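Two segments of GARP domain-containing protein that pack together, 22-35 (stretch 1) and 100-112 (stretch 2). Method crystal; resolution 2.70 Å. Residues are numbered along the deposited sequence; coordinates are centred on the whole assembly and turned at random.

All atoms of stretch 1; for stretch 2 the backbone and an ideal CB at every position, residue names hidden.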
ATOM      1  N   GLN A  22       7.410   6.085   0.099  1.00 24.29           N
ATOM      2  CA  GLN A  22       6.610   4.917   0.521  1.00 22.40           C
ATOM      3  C   GLN A  22       5.226   4.937  -0.119  1.00 25.26           C
ATOM      4  O   GLN A  22       4.721   3.886  -0.512  1.00 27.42           O
ATOM      5  CB  GLN A  22       6.432   4.912   2.037  1.00 21.52           C
ATOM      6  CG  GLN A  22       7.717   4.643   2.781  1.00  9.78           C
ATOM      7  CD  GLN A  22       7.524   4.718   4.266  1.00 20.51           C
ATOM      8  OE1 GLN A  22       6.537   5.267   4.796  1.00 14.09           O
ATOM      9  NE2 GLN A  22       8.466   4.155   4.968  1.00 15.00           N
ATOM     10  N   LEU A  23       4.603   6.126  -0.200  1.00 18.30           N
ATOM     11  CA  LEU A  23       3.273   6.307  -0.797  1.00 16.25           C
ATOM     12  C   LEU A  23       3.264   6.080  -2.310  1.00 20.00           C
ATOM     13  O   LEU A  23       2.275   5.611  -2.844  1.00 20.17           O
ATOM     14  CB  LEU A  23       2.651   7.678  -0.402  1.00 15.56           C
ATOM     15  CG  LEU A  23       2.444   7.912   1.138  1.00 17.68           C
ATOM     16  CD1 LEU A  23       2.020   9.285   1.417  1.00 17.44           C
ATOM     17  CD2 LEU A  23       1.425   6.975   1.719  1.00 17.00           C
ATOM     18  N   ARG A  24       4.367   6.328  -2.997  1.00 17.99           N
ATOM     19  CA  ARG A  24       4.460   6.066  -4.435  1.00 17.82           C
ATOM     20  C   ARG A  24       4.700   4.576  -4.717  1.00 24.28           C
ATOM     21  O   ARG A  24       4.276   4.089  -5.758  1.00 27.21           O
ATOM     22  CB  ARG A  24       5.551   6.932  -5.059  1.00 15.58           C
ATOM     23  CG  ARG A  24       5.261   8.407  -4.905  1.00 14.40           C
ATOM     24  CD  ARG A  24       6.503   9.199  -5.162  1.00 21.65           C
ATOM     25  NE  ARG A  24       6.304  10.639  -4.984  1.00 16.11           N
ATOM     26  CZ  ARG A  24       7.288  11.514  -4.806  1.00 22.77           C
ATOM     27  NH1 ARG A  24       8.553  11.107  -4.744  1.00 12.72           N
ATOM     28  NH2 ARG A  24       7.016  12.795  -4.654  1.00 12.41           N
ATOM     29  N   LYS A  25       5.356   3.854  -3.779  1.00 20.40           N
ATOM     30  CA  LYS A  25       5.627   2.416  -3.852  1.00 20.44           C
ATOM     31  C   LYS A  25       4.412   1.580  -3.555  1.00 26.34           C
ATOM     32  O   LYS A  25       4.235   0.581  -4.239  1.00 29.41           O
ATOM     33  CB  LYS A  25       6.812   2.000  -2.949  1.00 21.76           C
ATOM     34  CG  LYS A  25       7.277   0.535  -3.053  1.00 23.32           C
ATOM     35  CD  LYS A  25       7.667   0.136  -4.484  1.00 28.80           C
ATOM     36  CE  LYS A  25       8.404  -1.161  -4.561  1.00 23.79           C
ATOM     37  NZ  LYS A  25       8.316  -1.744  -5.926  1.00 45.02           N
ATOM     38  N   LEU A  26       3.581   1.950  -2.553  1.00 21.95           N
ATOM     39  CA  LEU A  26       2.361   1.194  -2.188  1.00 21.14           C
ATOM     40  C   LEU A  26       1.479   0.747  -3.379  1.00 26.23           C
ATOM     41  O   LEU A  26       1.116  -0.424  -3.370  1.00 29.85           O
ATOM     42  CB  LEU A  26       1.469   1.899  -1.145  1.00 19.43           C
ATOM     43  CG  LEU A  26       1.847   1.775   0.328  1.00 22.43           C
ATOM     44  CD1 LEU A  26       0.806   2.471   1.209  1.00 21.17           C
ATOM     45  CD2 LEU A  26       1.996   0.333   0.751  1.00 22.91           C
ATOM     46  N   PRO A  27       1.092   1.580  -4.384  1.00 18.83           N
ATOM     47  CA  PRO A  27       0.214   1.070  -5.457  1.00 18.72           C
ATOM     48  C   PRO A  27       0.877   0.039  -6.382  1.00 27.03           C
ATOM     49  O   PRO A  27       0.190  -0.790  -7.006  1.00 29.25           O
ATOM     50  CB  PRO A  27      -0.160   2.328  -6.242  1.00 19.89           C
ATOM     51  CG  PRO A  27       0.261   3.445  -5.467  1.00 23.09           C
ATOM     52  CD  PRO A  27       1.371   3.010  -4.588  1.00 19.66           C
ATOM     53  N   LEU A  28       2.214   0.109  -6.490  1.00 23.09           N
ATOM     54  CA  LEU A  28       3.017  -0.796  -7.305  1.00 24.15           C
ATOM     55  C   LEU A  28       3.100  -2.156  -6.594  1.00 29.29           C
ATOM     56  O   LEU A  28       2.938  -3.194  -7.210  1.00 31.85           O
ATOM     57  CB  LEU A  28       4.414  -0.199  -7.538  1.00 24.94           C
ATOM     58  CG  LEU A  28       4.535   1.312  -7.831  1.00 27.73           C
ATOM     59  CD1 LEU A  28       6.002   1.740  -7.838  1.00 27.58           C
ATOM     60  CD2 LEU A  28       3.885   1.679  -9.135  1.00 29.26           C
ATOM     61  N   LEU A  29       3.284  -2.135  -5.289  1.00 24.59           N
ATOM     62  CA  LEU A  29       3.322  -3.277  -4.386  1.00 24.36           C
ATOM     63  C   LEU A  29       1.948  -3.991  -4.352  1.00 27.61           C
ATOM     64  O   LEU A  29       1.913  -5.196  -4.549  1.00 29.92           O
ATOM     65  CB  LEU A  29       3.675  -2.715  -3.009  1.00 23.50           C
ATOM     66  CG  LEU A  29       4.054  -3.648  -1.910  1.00 28.84           C
ATOM     67  CD1 LEU A  29       5.044  -2.966  -0.978  1.00 28.74           C
ATOM     68  CD2 LEU A  29       2.820  -4.071  -1.128  1.00 31.61           C
ATOM     69  N   THR A  30       0.829  -3.263  -4.136  1.00 21.46           N
ATOM     70  CA  THR A  30      -0.519  -3.850  -4.098  1.00 20.79           C
ATOM     71  C   THR A  30      -0.852  -4.543  -5.403  1.00 26.12           C
ATOM     72  O   THR A  30      -1.523  -5.557  -5.364  1.00 27.96           O
ATOM     73  CB  THR A  30      -1.621  -2.827  -3.741  1.00 28.89           C
ATOM     74  OG1 THR A  30      -1.697  -1.825  -4.756  1.00 38.31           O
ATOM     75  CG2 THR A  30      -1.448  -2.200  -2.373  1.00 22.27           C
ATOM     76  N   GLU A  31      -0.400  -4.003  -6.549  1.00 22.20           N
ATOM     77  CA  GLU A  31      -0.626  -4.576  -7.882  1.00 23.49           C
ATOM     78  C   GLU A  31       0.116  -5.900  -8.061  1.00 28.78           C
ATOM     79  O   GLU A  31      -0.424  -6.817  -8.675  1.00 29.35           O
ATOM     80  CB  GLU A  31      -0.188  -3.590  -8.950  1.00 26.48           C
ATOM     81  CG  GLU A  31      -0.812  -3.812 -10.308  1.00 44.92           C
ATOM     82  CD  GLU A  31      -0.318  -2.813 -11.334  1.00 71.35           C
ATOM     83  OE1 GLU A  31      -1.096  -1.899 -11.691  1.00 79.65           O
ATOM     84  OE2 GLU A  31       0.851  -2.933 -11.767  1.00 60.14           O
ATOM     85  N   GLU A  32       1.355  -6.008  -7.523  1.00 24.95           N
ATOM     86  CA  GLU A  32       2.152  -7.237  -7.587  1.00 24.55           C
ATOM     87  C   GLU A  32       1.445  -8.341  -6.796  1.00 25.10           C
ATOM     88  O   GLU A  32       1.348  -9.470  -7.274  1.00 25.53           O
ATOM     89  CB  GLU A  32       3.572  -6.983  -7.082  1.00 26.12           C
ATOM     90  CG  GLU A  32       4.341  -6.023  -7.977  1.00 39.77           C
ATOM     91  CD  GLU A  32       5.847  -5.983  -7.818  1.00 58.75           C
ATOM     92  OE1 GLU A  32       6.353  -5.107  -7.073  1.00 41.79           O
ATOM     93  OE2 GLU A  32       6.523  -6.805  -8.478  1.00 55.72           O
ATOM     94  N   ARG A  33       0.899  -7.987  -5.609  1.00 18.14           N
ATOM     95  CA  ARG A  33       0.152  -8.877  -4.724  1.00 16.44           C
ATOM     96  C   ARG A  33      -1.161  -9.337  -5.348  1.00 21.76           C
ATOM     97  O   ARG A  33      -1.478 -10.522  -5.275  1.00 23.21           O
ATOM     98  CB  ARG A  33      -0.078  -8.211  -3.366  1.00 14.23           C
ATOM     99  CG  ARG A  33       1.227  -7.883  -2.600  1.00 16.86           C
ATOM    100  CD  ARG A  33       2.070  -9.101  -2.286  1.00 15.45           C
ATOM    101  NE  ARG A  33       3.488  -8.749  -2.320  1.00 57.15           N
ATOM    102  CZ  ARG A  33       4.489  -9.583  -2.032  1.00 89.33           C
ATOM    103  NH1 ARG A  33       5.747  -9.163  -2.084  1.00 93.83           N
ATOM    104  NH2 ARG A  33       4.238 -10.837  -1.655  1.00 69.83           N
ATOM    105  N   ARG A  34      -1.893  -8.402  -5.989  1.00 18.63           N
ATOM    106  CA  ARG A  34      -3.144  -8.639  -6.717  1.00 20.35           C
ATOM    107  C   ARG A  34      -2.916  -9.598  -7.888  1.00 24.43           C
ATOM    108  O   ARG A  34      -3.702 -10.510  -8.063  1.00 26.62           O
ATOM    109  CB  ARG A  34      -3.756  -7.316  -7.228  1.00 24.89           C
ATOM    110  CG  ARG A  34      -4.912  -6.765  -6.378  1.00 32.28           C
ATOM    111  CD  ARG A  34      -5.655  -5.633  -7.099  1.00 38.19           C
ATOM    112  NE  ARG A  34      -5.329  -4.347  -6.488  1.00 51.81           N
ATOM    113  CZ  ARG A  34      -4.638  -3.372  -7.074  1.00 77.02           C
ATOM    114  NH1 ARG A  34      -4.344  -2.263  -6.402  1.00 62.78           N
ATOM    115  NH2 ARG A  34      -4.240  -3.494  -8.343  1.00 60.24           N
ATOM    116  N   PHE A  35      -1.827  -9.422  -8.651  1.00 19.80           N
ATOM    117  CA  PHE A  35      -1.415 -10.296  -9.760  1.00 20.02           C
ATOM    118  C   PHE A  35      -1.064 -11.690  -9.250  1.00 24.74           C
ATOM    119  O   PHE A  35      -1.564 -12.681  -9.778  1.00 24.97           O
ATOM    120  CB  PHE A  35      -0.226  -9.682 -10.505  1.00 22.04           C
ATOM    121  CG  PHE A  35      -0.567  -8.535 -11.425  1.00 23.91           C
ATOM    122  CD1 PHE A  35      -1.831  -8.443 -12.009  1.00 26.30           C
ATOM    123  CD2 PHE A  35       0.414  -7.608 -11.806  1.00 25.20           C
ATOM    124  CE1 PHE A  35      -2.122  -7.422 -12.908  1.00 28.39           C
ATOM    125  CE2 PHE A  35       0.126  -6.588 -12.706  1.00 28.27           C
ATOM    126  CZ  PHE A  35      -1.140  -6.512 -13.264  1.00 27.78           C
ATOM    127  N   UNK A 100      -7.794  -5.524   0.786  1.00 17.92           N
ATOM    128  CA  UNK A 100      -6.724  -4.808   1.474  1.00 16.44           C
ATOM    129  C   UNK A 100      -5.946  -3.891   0.556  1.00 21.22           C
ATOM    130  O   UNK A 100      -5.511  -2.832   0.997  1.00 20.95           O
ATOM    131  CB  UNK A 100      -5.765  -5.804   2.129  1.00 16.44           C
ATOM    132  N   UNK A 101      -5.789  -4.291  -0.724  1.00 18.99           N
ATOM    133  CA  UNK A 101      -5.168  -3.531  -1.809  1.00 19.07           C
ATOM    134  C   UNK A 101      -6.014  -2.277  -2.049  1.00 26.47           C
ATOM    135  O   UNK A 101      -5.464  -1.191  -2.116  1.00 28.27           O
ATOM    136  CB  UNK A 101      -5.048  -4.371  -3.082  1.00 19.07           C
ATOM    137  N   UNK A 102      -7.349  -2.405  -2.063  1.00 24.65           N
ATOM    138  CA  UNK A 102      -8.269  -1.280  -2.224  1.00 25.73           C
ATOM    139  C   UNK A 102      -8.120  -0.266  -1.091  1.00 30.27           C
ATOM    140  O   UNK A 102      -8.127   0.936  -1.341  1.00 32.99           O
ATOM    141  CB  UNK A 102      -9.712  -1.783  -2.287  1.00 25.73           C
ATOM    142  N   UNK A 103      -8.009  -0.756   0.148  1.00 24.12           N
ATOM    143  CA  UNK A 103      -7.874   0.036   1.365  1.00 21.84           C
ATOM    144  C   UNK A 103      -6.592   0.854   1.320  1.00 22.36           C
ATOM    145  O   UNK A 103      -6.600   2.047   1.616  1.00 20.86           O
ATOM    146  CB  UNK A 103      -7.889  -0.865   2.602  1.00 21.84           C
ATOM    147  N   UNK A 104      -5.496   0.202   0.906  1.00 18.24           N
ATOM    148  CA  UNK A 104      -4.171   0.801   0.792  1.00 16.92           C
ATOM    149  C   UNK A 104      -4.086   1.785  -0.359  1.00 23.82           C
ATOM    150  O   UNK A 104      -3.354   2.765  -0.280  1.00 24.35           O
ATOM    151  CB  UNK A 104      -3.112  -0.290   0.617  1.00 16.92           C
ATOM    152  N   UNK A 105      -4.891   1.568  -1.396  1.00 21.90           N
ATOM    153  CA  UNK A 105      -4.933   2.447  -2.541  1.00 22.37           C
ATOM    154  C   UNK A 105      -5.681   3.732  -2.212  1.00 26.55           C
ATOM    155  O   UNK A 105      -5.299   4.791  -2.687  1.00 27.50           O
ATOM    156  CB  UNK A 105      -5.584   1.739  -3.731  1.00 22.37           C
ATOM    157  N   UNK A 106      -6.698   3.656  -1.346  1.00 23.93           N
ATOM    158  CA  UNK A 106      -7.456   4.818  -0.871  1.00 23.42           C
ATOM    159  C   UNK A 106      -6.569   5.677   0.028  1.00 25.10           C
ATOM    160  O   UNK A 106      -6.653   6.905  -0.019  1.00 24.72           O
ATOM    161  CB  UNK A 106      -8.715   4.379  -0.120  1.00 23.42           C
ATOM    162  N   UNK A 107      -5.707   5.017   0.826  1.00 19.90           N
ATOM    163  CA  UNK A 107      -4.772   5.651   1.735  1.00 19.22           C
ATOM    164  C   UNK A 107      -3.715   6.435   0.957  1.00 24.37           C
ATOM    165  O   UNK A 107      -3.484   7.612   1.244  1.00 24.90           O
ATOM    166  CB  UNK A 107      -4.110   4.605   2.634  1.00 19.22           C
ATOM    167  N   UNK A 108      -3.102   5.791  -0.051  1.00 19.40           N
ATOM    168  CA  UNK A 108      -2.082   6.405  -0.892  1.00 17.99           C
ATOM    169  C   UNK A 108      -2.704   7.598  -1.617  1.00 23.53           C
ATOM    170  O   UNK A 108      -2.096   8.663  -1.690  1.00 24.68           O
ATOM    171  CB  UNK A 108      -1.505   5.396  -1.887  1.00 17.99           C
ATOM    172  N   UNK A 109      -3.909   7.423  -2.141  1.00 21.15           N
ATOM    173  CA  UNK A 109      -4.641   8.463  -2.855  1.00 22.41           C
ATOM    174  C   UNK A 109      -4.888   9.696  -1.985  1.00 27.58           C
ATOM    175  O   UNK A 109      -4.742  10.813  -2.459  1.00 29.88           O
ATOM    176  CB  UNK A 109      -5.975   7.908  -3.359  1.00 22.41           C
ATOM    177  N   UNK A 110      -5.209   9.489  -0.714  1.00 24.51           N
ATOM    178  CA  UNK A 110      -5.490  10.543   0.264  1.00 24.56           C
ATOM    179  C   UNK A 110      -4.297  11.441   0.549  1.00 27.05           C
ATOM    180  O   UNK A 110      -4.496  12.639   0.798  1.00 27.84           O
ATOM    181  CB  UNK A 110      -5.969   9.915   1.575  1.00 24.56           C
ATOM    182  N   UNK A 111      -3.068  10.864   0.548  1.00 20.73           N
ATOM    183  CA  UNK A 111      -1.859  11.591   0.942  1.00 18.49           C
ATOM    184  C   UNK A 111      -0.769  11.821  -0.099  1.00 20.08           C
ATOM    185  O   UNK A 111       0.022  12.732   0.121  1.00 19.48           O
ATOM    186  CB  UNK A 111      -1.221  10.841   2.114  1.00 18.49           C
ATOM    187  N   UNK A 112      -0.661  11.013  -1.171  1.00 16.30           N
ATOM    188  CA  UNK A 112       0.485  11.168  -2.083  1.00 17.05           C
ATOM    189  C   UNK A 112       0.632  12.582  -2.680  1.00 23.12           C
ATOM    190  O   UNK A 112       1.747  13.103  -2.671  1.00 24.09           O
ATOM    191  CB  UNK A 112       0.357  10.157  -3.225  1.00 17.05           C
TER

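The two helices run nearly antiparallel, at 155° with axes 9.2 Å apart at closest approach, so rising numbers in stretch 2 meet falling numbers in stretch 1.

At position 100 the ideal CB has nothing of stretch 1 within 5.5 Å, so the contact sets no preference; the residue is F100, whose ring leads away. Position 101 is tighter. Its CB points toward stretch 1 and lies 3.4 Å from R34 NE and 3.8 Å from T30 CB, which favours a small residue. It is A101. Positions 102 and 103 meet no atoms of stretch 1 and leave the choice open: R102 and A103.

Position 104 points toward stretch 1, its ideal CB 3.9 Å from T30 CG2 and 4.8 Å from L26 CD1. Methyl groups on that side suit a medium aliphatic side chain. L104 (chi1 m, chi2 t) brings CD2 to 4.2 Å from L26 CD1.

At position 105 CA-to-CB runs sideways, with R34 NH1 5.0 Å and T30 OG1 5.4 Å from the ideal CB. A cation and a hydroxyl at that range suit a short acid. D105 places OD2 2.9 Å from R34 NH1, a salt bridge, and OD1 3.0 Å from T30 OG1, whose proton could instead go to P27 O.

Position 106 is out of reach and holds S106. Position 107 has no close neighbour at its CB, but L23 and L26 lie farther on, within range of a large apolar group. F107 (chi1 t) reaches them: CE2 is 3.6 Å from L23 CD2, and L26 CD1 sits at the ring edge, 3.8 Å from F107 CD2.

Position 108 points toward stretch 1, its ideal CB 3.9 Å from L23 O and 4.4 Å from P27 CG. An unbranched chain able to turn along the proline would suit, apolar or polar. E108 bends at chi2 (m), leaving CD 3.6 Å from P27 CG.

Positions 109 and 110 make no contact: S109 and E110. Position 111 has its ideal CB 3.7 Å from L23 CD1, so even a small apolar group would touch there. In Y111 the CB makes that contact and the ring leads away.

Position 112 points toward stretch 1, its CB 4.4 Å from L23 CB and 5.5 Å from R24 CG. The nearby guanidinium invites glutamate, with glutamine a neutral alternative. E112 accepts a hydrogen bond at OE1 from R24 NE (2.9 Å, 163°), within a salt bridge.

Stretch 2, residues 100-112: FARALDSFESEYE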
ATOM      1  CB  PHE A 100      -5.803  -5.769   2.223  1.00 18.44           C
ATOM      2  CG  PHE A 100      -6.530  -6.467   3.351  1.00 20.77           C
ATOM      3  CD1 PHE A 100      -7.116  -5.737   4.383  1.00 22.93           C
ATOM      4  CD2 PHE A 100      -6.658  -7.855   3.365  1.00 23.86           C
ATOM      5  CE1 PHE A 100      -7.816  -6.377   5.399  1.00 24.31           C
ATOM      6  CE2 PHE A 100      -7.354  -8.498   4.391  1.00 26.50           C
ATOM      7  CZ  PHE A 100      -7.917  -7.754   5.407  1.00 24.42           C
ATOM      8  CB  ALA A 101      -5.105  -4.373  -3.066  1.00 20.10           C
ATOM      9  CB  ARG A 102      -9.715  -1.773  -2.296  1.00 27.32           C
ATOM     10  CG  ARG A 102     -10.659  -0.754  -2.921  1.00 42.33           C
ATOM     11  CD  ARG A 102     -12.055  -1.251  -3.183  1.00 47.55           C
ATOM     12  NE  ARG A 102     -12.714  -1.841  -2.022  1.00 44.51           N
ATOM     13  CZ  ARG A 102     -12.917  -3.142  -1.865  1.00 52.05           C
ATOM     14  NH1 ARG A 102     -12.470  -4.009  -2.774  1.00 28.19           N
ATOM     15  NH2 ARG A 102     -13.571  -3.592  -0.799  1.00 35.47           N
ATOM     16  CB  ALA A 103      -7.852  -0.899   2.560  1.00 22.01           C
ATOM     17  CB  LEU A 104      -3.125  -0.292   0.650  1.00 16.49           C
ATOM     18  CG  LEU A 104      -2.774  -1.053   1.933  1.00 19.55           C
ATOM     19  CD1 LEU A 104      -2.027  -2.319   1.590  1.00 20.76           C
ATOM     20  CD2 LEU A 104      -1.977  -0.175   2.902  1.00 14.37           C
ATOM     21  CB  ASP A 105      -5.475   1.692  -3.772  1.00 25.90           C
ATOM     22  CG  ASP A 105      -4.434   0.800  -4.469  1.00 41.80           C
ATOM     23  OD1 ASP A 105      -3.452   0.362  -3.791  1.00 41.63           O
ATOM     24  OD2 ASP A 105      -4.594   0.534  -5.678  1.00 51.62           O
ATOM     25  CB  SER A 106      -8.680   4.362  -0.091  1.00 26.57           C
ATOM     26  OG  SER A 106      -9.576   3.742  -0.990  1.00 43.76           O
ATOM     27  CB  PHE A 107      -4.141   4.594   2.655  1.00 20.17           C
ATOM     28  CG  PHE A 107      -2.941   5.046   3.435  1.00 21.44           C
ATOM     29  CD1 PHE A 107      -3.055   6.041   4.401  1.00 24.86           C
ATOM     30  CD2 PHE A 107      -1.690   4.483   3.206  1.00 22.21           C
ATOM     31  CE1 PHE A 107      -1.938   6.461   5.123  1.00 24.22           C
ATOM     32  CE2 PHE A 107      -0.579   4.894   3.939  1.00 24.16           C
ATOM     33  CZ  PHE A 107      -0.707   5.890   4.878  1.00 22.09           C
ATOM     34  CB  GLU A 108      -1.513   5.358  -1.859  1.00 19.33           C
ATOM     35  CG  GLU A 108      -0.527   5.908  -2.878  1.00 35.39           C
ATOM     36  CD  GLU A 108      -1.038   6.540  -4.170  1.00 62.41           C
ATOM     37  OE1 GLU A 108      -2.246   6.382  -4.480  1.00 36.05           O
ATOM     38  OE2 GLU A 108      -0.219   7.187  -4.872  1.00 54.47           O
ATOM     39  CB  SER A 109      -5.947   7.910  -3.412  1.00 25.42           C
ATOM     40  OG  SER A 109      -6.849   8.974  -3.647  1.00 38.98           O
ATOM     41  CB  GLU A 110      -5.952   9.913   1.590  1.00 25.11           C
ATOM     42  CG  GLU A 110      -6.821  10.818   2.450  1.00 42.86           C
ATOM     43  CD  GLU A 110      -7.058  10.343   3.874  1.00 69.47           C
ATOM     44  OE1 GLU A 110      -6.853   9.139   4.157  1.00 50.96           O
ATOM     45  OE2 GLU A 110      -7.420  11.188   4.725  1.00 67.61           O
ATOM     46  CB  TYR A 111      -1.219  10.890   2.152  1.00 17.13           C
ATOM     47  CG  TYR A 111      -2.069  10.964   3.397  1.00 17.42           C
ATOM     48  CD1 TYR A 111      -2.118  12.126   4.163  1.00 19.88           C
ATOM     49  CD2 TYR A 111      -2.840   9.883   3.802  1.00 17.69           C
ATOM     50  CE1 TYR A 111      -2.900  12.205   5.312  1.00 18.90           C
ATOM     51  CE2 TYR A 111      -3.663   9.966   4.923  1.00 18.69           C
ATOM     52  CZ  TYR A 111      -3.688  11.133   5.675  1.00 24.50           C
ATOM     53  OH  TYR A 111      -4.454  11.231   6.805  1.00 28.73           O
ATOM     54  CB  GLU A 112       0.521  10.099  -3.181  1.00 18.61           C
ATOM     55  CG  GLU A 112       1.880   9.945  -3.858  1.00 23.37           C
ATOM     56  CD  GLU A 112       2.216  10.925  -4.965  1.00 48.34           C
ATOM     57  OE1 GLU A 112       3.421  11.134  -5.226  1.00 62.61           O
ATOM     58  OE2 GLU A 112       1.276  11.490  -5.569  1.00 43.48           O
TER
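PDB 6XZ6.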